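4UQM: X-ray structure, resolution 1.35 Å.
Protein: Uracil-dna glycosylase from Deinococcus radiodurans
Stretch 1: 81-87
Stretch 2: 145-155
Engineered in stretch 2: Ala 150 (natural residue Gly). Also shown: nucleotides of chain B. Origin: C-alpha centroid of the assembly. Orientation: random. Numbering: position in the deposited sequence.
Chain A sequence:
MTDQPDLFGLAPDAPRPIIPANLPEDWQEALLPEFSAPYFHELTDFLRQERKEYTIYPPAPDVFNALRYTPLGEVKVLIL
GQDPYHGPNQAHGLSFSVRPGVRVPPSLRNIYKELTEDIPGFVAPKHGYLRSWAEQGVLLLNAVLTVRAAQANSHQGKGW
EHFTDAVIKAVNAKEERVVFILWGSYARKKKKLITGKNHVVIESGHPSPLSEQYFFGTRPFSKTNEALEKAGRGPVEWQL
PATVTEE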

ATOM      1  N   GLY A  81      -3.124  -3.094   1.244  1.00 15.13           N
ATOM      2  CA  GLY A  81      -3.942  -3.281   2.444  1.00 14.17           C
ATOM      3  C   GLY A  81      -5.332  -2.688   2.294  1.00 14.51           C
ATOM      4  O   GLY A  81      -5.817  -2.420   1.177  1.00 14.96           O
ATOM      5  N   GLN A  82      -5.993  -2.588   3.441  1.00 14.45           N
ATOM      6  CA  GLN A  82      -7.365  -2.132   3.492  1.00 14.13           C
ATOM      7  C   GLN A  82      -7.507  -0.608   3.487  1.00 14.67           C
ATOM      8  O   GLN A  82      -8.115  -0.016   2.569  1.00 15.79           O
ATOM      9  N   ASP A  83      -6.998   0.003   4.539  1.00 14.33           N
ATOM     10  CA  ASP A  83      -7.102   1.443   4.725  1.00 13.91           C
ATOM     11  C   ASP A  83      -6.049   1.825   5.747  1.00 14.27           C
ATOM     12  O   ASP A  83      -5.398   0.956   6.356  1.00 14.31           O
ATOM     13  N   PRO A  84      -5.767   3.112   5.916  1.00 13.70           N
ATOM     14  CA  PRO A  84      -4.641   3.489   6.756  1.00 13.86           C
ATOM     15  C   PRO A  84      -4.842   3.168   8.213  1.00 14.61           C
ATOM     16  O   PRO A  84      -5.990   3.065   8.719  1.00 15.56           O
ATOM     17  N   TYR A  85      -3.757   3.085   8.974  1.00 14.71           N
ATOM     18  CA  TYR A  85      -3.891   2.994  10.426  1.00 14.69           C
ATOM     19  C   TYR A  85      -4.730   4.208  10.923  1.00 15.09           C
ATOM     20  O   TYR A  85      -4.612   5.329  10.381  1.00 15.01           O
ATOM     21  N   HIS A  86      -5.519   4.003  11.961  1.00 15.45           N
ATOM     22  CA  HIS A  86      -6.536   4.967  12.361  1.00 15.90           C
ATOM     23  C   HIS A  86      -6.307   5.517  13.741  1.00 17.04           C
ATOM     24  O   HIS A  86      -7.217   6.153  14.338  1.00 17.45           O
ATOM     25  N   GLY A  87      -5.085   5.378  14.251  1.00 17.86           N
ATOM     26  CA  GLY A  87      -4.709   6.009  15.524  1.00 19.16           C
ATOM     27  C   GLY A  87      -3.728   7.175  15.336  1.00 19.70           C
ATOM     28  O   GLY A  87      -3.128   7.361  14.253  1.00 19.12           O
ATOM     29  N   LEU A 145      -7.497   5.413   0.975  1.00 14.08           N
ATOM     30  CA  LEU A 145      -6.293   6.161   1.358  1.00 14.14           C
ATOM     31  C   LEU A 145      -6.442   7.153   2.484  1.00 14.31           C
ATOM     32  O   LEU A 145      -5.467   7.835   2.881  1.00 14.28           O
ATOM     33  N   THR A 146      -7.648   7.193   3.080  1.00 13.74           N
ATOM     34  CA  THR A 146      -7.859   7.987   4.309  1.00 14.34           C
ATOM     35  C   THR A 146      -8.800   7.209   5.237  1.00 14.07           C
ATOM     36  O   THR A 146      -9.461   6.240   4.813  1.00 14.24           O
ATOM     37  N   VAL A 147      -8.855   7.626   6.491  1.00 14.22           N
ATOM     38  CA  VAL A 147      -9.720   7.009   7.492  1.00 14.66           C
ATOM     39  C   VAL A 147     -10.019   8.004   8.589  1.00 15.68           C
ATOM     40  O   VAL A 147      -9.216   8.875   8.901  1.00 15.77           O
ATOM     41  N   ARG A 148     -11.217   7.936   9.132  1.00 15.88           N
ATOM     42  CA  ARG A 148     -11.565   8.719  10.326  1.00 16.82           C
ATOM     43  C   ARG A 148     -10.942   8.081  11.566  1.00 17.07           C
ATOM     44  O   ARG A 148     -10.917   6.833  11.710  1.00 18.54           O
ATOM     45  N   ALA A 149     -10.415   8.913  12.459  1.00 17.49           N
ATOM     46  CA  ALA A 149      -9.836   8.426  13.688  1.00 18.72           C
ATOM     47  C   ALA A 149     -10.695   7.427  14.404  1.00 18.17           C
ATOM     48  O   ALA A 149     -11.897   7.606  14.515  1.00 18.96           O
ATOM     49  N   ALA A 150     -10.065   6.375  14.895  1.00 18.94           N
ATOM     50  CA  ALA A 150     -10.711   5.316  15.642  1.00 19.89           C
ATOM     51  C   ALA A 150     -11.697   4.422  14.942  1.00 20.60           C
ATOM     52  O   ALA A 150     -12.247   3.536  15.616  1.00 23.40           O
ATOM     53  N   GLN A 151     -11.876   4.561  13.616  1.00 18.75           N
ATOM     54  CA  GLN A 151     -12.957   3.887  12.912  1.00 18.33           C
ATOM     55  C   GLN A 151     -12.464   3.204  11.605  1.00 18.16           C
ATOM     56  O   GLN A 151     -12.437   3.822  10.533  1.00 17.75           O
ATOM     57  N   ALA A 152     -12.018   1.945  11.700  1.00 17.68           N
ATOM     58  CA  ALA A 152     -11.525   1.259  10.538  1.00 17.38           C
ATOM     59  C   ALA A 152     -12.539   1.199   9.412  1.00 17.21           C
ATOM     60  O   ALA A 152     -13.719   0.911   9.613  1.00 18.08           O
ATOM     61  N   ASN A 153     -12.040   1.453   8.215  1.00 16.77           N
ATOM     62  CA  ASN A 153     -12.810   1.394   6.964  1.00 17.47           C
ATOM     63  C   ASN A 153     -13.952   2.417   6.913  1.00 16.72           C
ATOM     64  O   ASN A 153     -14.867   2.295   6.127  1.00 18.58           O
ATOM     65  N   SER A 154     -13.845   3.477   7.737  1.00 17.08           N
ATOM     66  CA  SER A 154     -14.839   4.543   7.748  1.00 17.31           C
ATOM     67  C   SER A 154     -14.933   5.350   6.479  1.00 17.33           C
ATOM     68  O   SER A 154     -15.967   5.978   6.225  1.00 18.56           O
ATOM     69  N   HIS A 155     -13.880   5.321   5.654  1.00 16.22           N
ATOM     70  CA  HIS A 155     -13.945   5.964   4.342  1.00 16.61           C
ATOM     71  C   HIS A 155     -14.072   5.012   3.172  1.00 17.15           C
ATOM     72  O   HIS A 155     -13.844   5.372   2.042  1.00 18.37           O
TER

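The most unusual feature of this contact is the doubly committed His 86, whose backbone holds the opposing loop while its ring reaches the DNA. Its O accepts a nearly linear hydrogen bond from N of the engineered Ala 150 (2.9 Å), within the type II turn from Arg 148 to Gln 151. The side chain points toward this loop with chi1 in p; N of Gln 151 lies over one ring face, 3.9 Å from His 86 CG. At the ring edge, His 86 NE2 donates to OP2 of DA8 (2.7 Å), as befits a DNA glycosylase.

Asp 83, also p and directed inward, anchors the second turn: its OD2 accepts from Asn 153 N at 2.7 Å. Gln 82, extended in t,t, steadies this carboxylate by donating from NE2 to Asp 83 OD1 (3.0 Å). Water 2 donates to Asp 83 OD2 and Thr 146 O, both at 2.8 Å, and so ties the carboxylate to the opposing backbone. Water 1 similarly joins Gln 82 O (2.9 Å) to Asn 153 OD1 (2.8 Å).

Between these polar sites, Val 147 (p) points inward. Its CG1 lies 4.1 Å from Pro 84 CB and 3.8 Å from His 86 CB, while its CG2 approaches Asp 83 OD2 at 3.2 Å. Tyr 85 (m) and Leu 145 (m,t) turn away.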

ATOM      1  CB  GLN A  82      -8.039  -2.789   4.715  1.00 15.53           C
ATOM      2  CG  GLN A  82      -9.480  -2.323   4.943  1.00 15.47           C
ATOM      3  CD  GLN A  82     -10.097  -2.928   6.164  1.00 16.18           C
ATOM      4  OE1 GLN A  82     -10.481  -4.103   6.151  1.00 17.85           O
ATOM      5  NE2 GLN A  82     -10.233  -2.134   7.211  1.00 16.94           N
ATOM      6  CB  ASP A  83      -8.550   1.887   5.117  1.00 15.42           C
ATOM      7  CG  ASP A  83      -8.986   1.488   6.508  1.00 15.35           C
ATOM      8  OD1 ASP A  83      -8.695   0.399   7.010  1.00 15.82           O
ATOM      9  OD2 ASP A  83      -9.664   2.338   7.167  1.00 16.63           O
ATOM     10  CB  PRO A  84      -4.530   5.002   6.569  1.00 14.54           C
ATOM     11  CG  PRO A  84      -5.214   5.277   5.279  1.00 14.55           C
ATOM     12  CD  PRO A  84      -6.347   4.275   5.238  1.00 14.32           C
ATOM     13  CB  TYR A  85      -2.546   3.174  11.132  1.00 15.93           C
ATOM     14  CG  TYR A  85      -1.573   2.047  10.981  1.00 15.53           C
ATOM     15  CD1 TYR A  85      -1.875   0.754  11.401  1.00 15.36           C
ATOM     16  CD2 TYR A  85      -0.319   2.283  10.396  1.00 15.44           C
ATOM     17  CE1 TYR A  85      -0.930  -0.279  11.278  1.00 16.37           C
ATOM     18  CE2 TYR A  85       0.628   1.287  10.326  1.00 16.06           C
ATOM     19  CZ  TYR A  85       0.300  -0.004  10.736  1.00 17.08           C
ATOM     20  OH  TYR A  85       1.196  -1.085  10.644  1.00 16.72           O
ATOM     21  CB  HIS A  86      -7.947   4.379  12.217  1.00 16.49           C
ATOM     22  CG  HIS A  86      -8.221   3.180  13.063  1.00 17.57           C
ATOM     23  ND1 HIS A  86      -8.414   1.952  12.491  1.00 17.99           N
ATOM     24  CD2 HIS A  86      -8.199   2.980  14.402  1.00 17.27           C
ATOM     25  CE1 HIS A  86      -8.561   1.046  13.439  1.00 18.21           C
ATOM     26  NE2 HIS A  86      -8.431   1.632  14.612  1.00 18.32           N
ATOM     27  CB  LEU A 145      -5.703   6.835   0.114  1.00 14.51           C
ATOM     28  CG  LEU A 145      -5.199   5.859  -0.977  1.00 14.69           C
ATOM     29  CD1 LEU A 145      -4.550   6.690  -2.058  1.00 16.47           C
ATOM     30  CD2 LEU A 145      -4.132   4.891  -0.457  1.00 17.03           C
ATOM     31  CB  THR A 146      -8.510   9.350   3.975  1.00 15.00           C
ATOM     32  OG1 THR A 146      -9.712   9.170   3.221  1.00 14.74           O
ATOM     33  CG2 THR A 146      -7.552  10.279   3.222  1.00 15.61           C
ATOM     34  CB  VAL A 147      -9.035   5.759   8.068  1.00 14.65           C
ATOM     35  CG1 VAL A 147      -7.744   6.094   8.814  1.00 15.39           C
ATOM     36  CG2 VAL A 147      -9.983   4.960   8.951  1.00 15.65           C
ATOM     37  CB  ARG A 148     -13.095   8.780  10.456  1.00 19.10           C
ATOM     38  CG  ARG A 148     -13.643   9.828  11.373  1.00 22.36           C
ATOM     39  CD  ARG A 148     -15.161   9.717  11.397  1.00 21.51           C
ATOM     40  NE  ARG A 148     -15.888   9.757  10.095  1.00 22.48           N
ATOM     41  CZ  ARG A 148     -17.150   9.405   9.910  1.00 24.64           C
ATOM     42  NH1 ARG A 148     -17.910   8.988  10.905  1.00 31.72           N
ATOM     43  NH2 ARG A 148     -17.696   9.482   8.738  1.00 27.89           N
ATOM     44  CB  ALA A 149      -9.507   9.597  14.615  1.00 20.60           C
ATOM     45  CB  ALA A 150     -11.326   5.855  16.936  1.00 21.90           C
ATOM     46  CB  GLN A 151     -14.033   4.923  12.610  1.00 20.20           C
ATOM     47  CG  GLN A 151     -14.707   5.525  13.822  1.00 24.39           C
ATOM     48  CD  GLN A 151     -15.592   6.765  13.537  1.00 24.50           C
ATOM     49  OE1 GLN A 151     -16.352   6.782  12.550  1.00 23.52           O
ATOM     50  NE2 GLN A 151     -15.535   7.778  14.429  1.00 26.12           N
ATOM     51  CB  ALA A 152     -11.060  -0.146  10.893  1.00 19.65           C
ATOM     52  CB  ASN A 153     -13.344  -0.019   6.681  1.00 18.21           C
ATOM     53  CG  ASN A 153     -12.906  -0.536   5.358  1.00 17.17           C
ATOM     54  OD1 ASN A 153     -12.015   0.012   4.743  1.00 17.48           O
ATOM     55  ND2 ASN A 153     -13.512  -1.616   4.906  1.00 20.59           N
ATOM     56  CB  SER A 154     -14.600   5.492   8.910  1.00 17.98           C
ATOM     57  OG  SER A 154     -13.235   5.857   9.065  1.00 17.35           O
ATOM     58  CB  HIS A 155     -12.764   6.911   4.123  1.00 16.33           C
ATOM     59  CG  HIS A 155     -12.851   8.152   4.937  1.00 15.41           C
ATOM     60  ND1 HIS A 155     -11.878   9.135   4.890  1.00 16.32           N
ATOM     61  CD2 HIS A 155     -13.784   8.599   5.804  1.00 16.74           C
ATOM     62  CE1 HIS A 155     -12.235  10.134   5.676  1.00 17.43           C
ATOM     63  NE2 HIS A 155     -13.381   9.831   6.253  1.00 16.99           N
TER
ATOM     64  P    DA B   8      -7.553   0.828  18.202  0.60 32.58           P
ATOM     65  OP1  DA B   8      -7.127   2.005  19.000  0.60 35.25           O
ATOM     66  OP2  DA B   8      -8.631   0.891  17.175  0.60 32.65           O
ATOM     67  O5'  DA B   8      -6.320  -0.036  17.678  0.60 33.71           O
ATOM     68  C5'  DA B   8      -6.596  -1.023  16.690  0.60 37.79           C
ATOM     69  C4'  DA B   8      -5.494  -2.054  16.636  0.60 36.46           C
ATOM     70  O4'  DA B   8      -5.648  -3.006  17.715  0.60 32.09           O
ATOM     71  C3'  DA B   8      -5.537  -2.863  15.346  0.60 35.81           C
ATOM     72  O3'  DA B   8      -4.233  -3.188  14.888  0.60 31.19           O
ATOM     73  C2'  DA B   8      -6.258  -4.136  15.724  0.60 34.56           C
ATOM     74  C1'  DA B   8      -5.962  -4.294  17.206  0.60 35.01           C
ATOM     75  N9   DA B   8      -7.102  -4.821  17.960  0.60 33.01           N
ATOM     76  C8   DA B   8      -7.078  -5.831  18.890  0.60 36.76           C
ATOM     77  N7   DA B   8      -8.260  -6.136  19.367  0.60 33.40           N
ATOM     78  C5   DA B   8      -9.123  -5.284  18.693  0.60 36.73           C
ATOM     79  C6   DA B   8     -10.521  -5.129  18.731  0.60 38.86           C
ATOM     80  N6   DA B   8     -11.322  -5.838  19.534  0.60 33.43           N
ATOM     81  N1   DA B   8     -11.072  -4.184  17.937  0.60 32.41           N
ATOM     82  C2   DA B   8     -10.269  -3.485  17.122  0.60 38.22           C
ATOM     83  N3   DA B   8      -8.945  -3.549  16.988  0.60 34.64           N
ATOM     84  C4   DA B   8      -8.426  -4.481  17.809  0.60 35.80           C
HETATM   85  O   HOH W   1     -10.933  -0.678   2.266  1.00 17.76           O
HETATM   86  O   HOH W   2     -11.206   4.279   5.805  1.00 16.76           O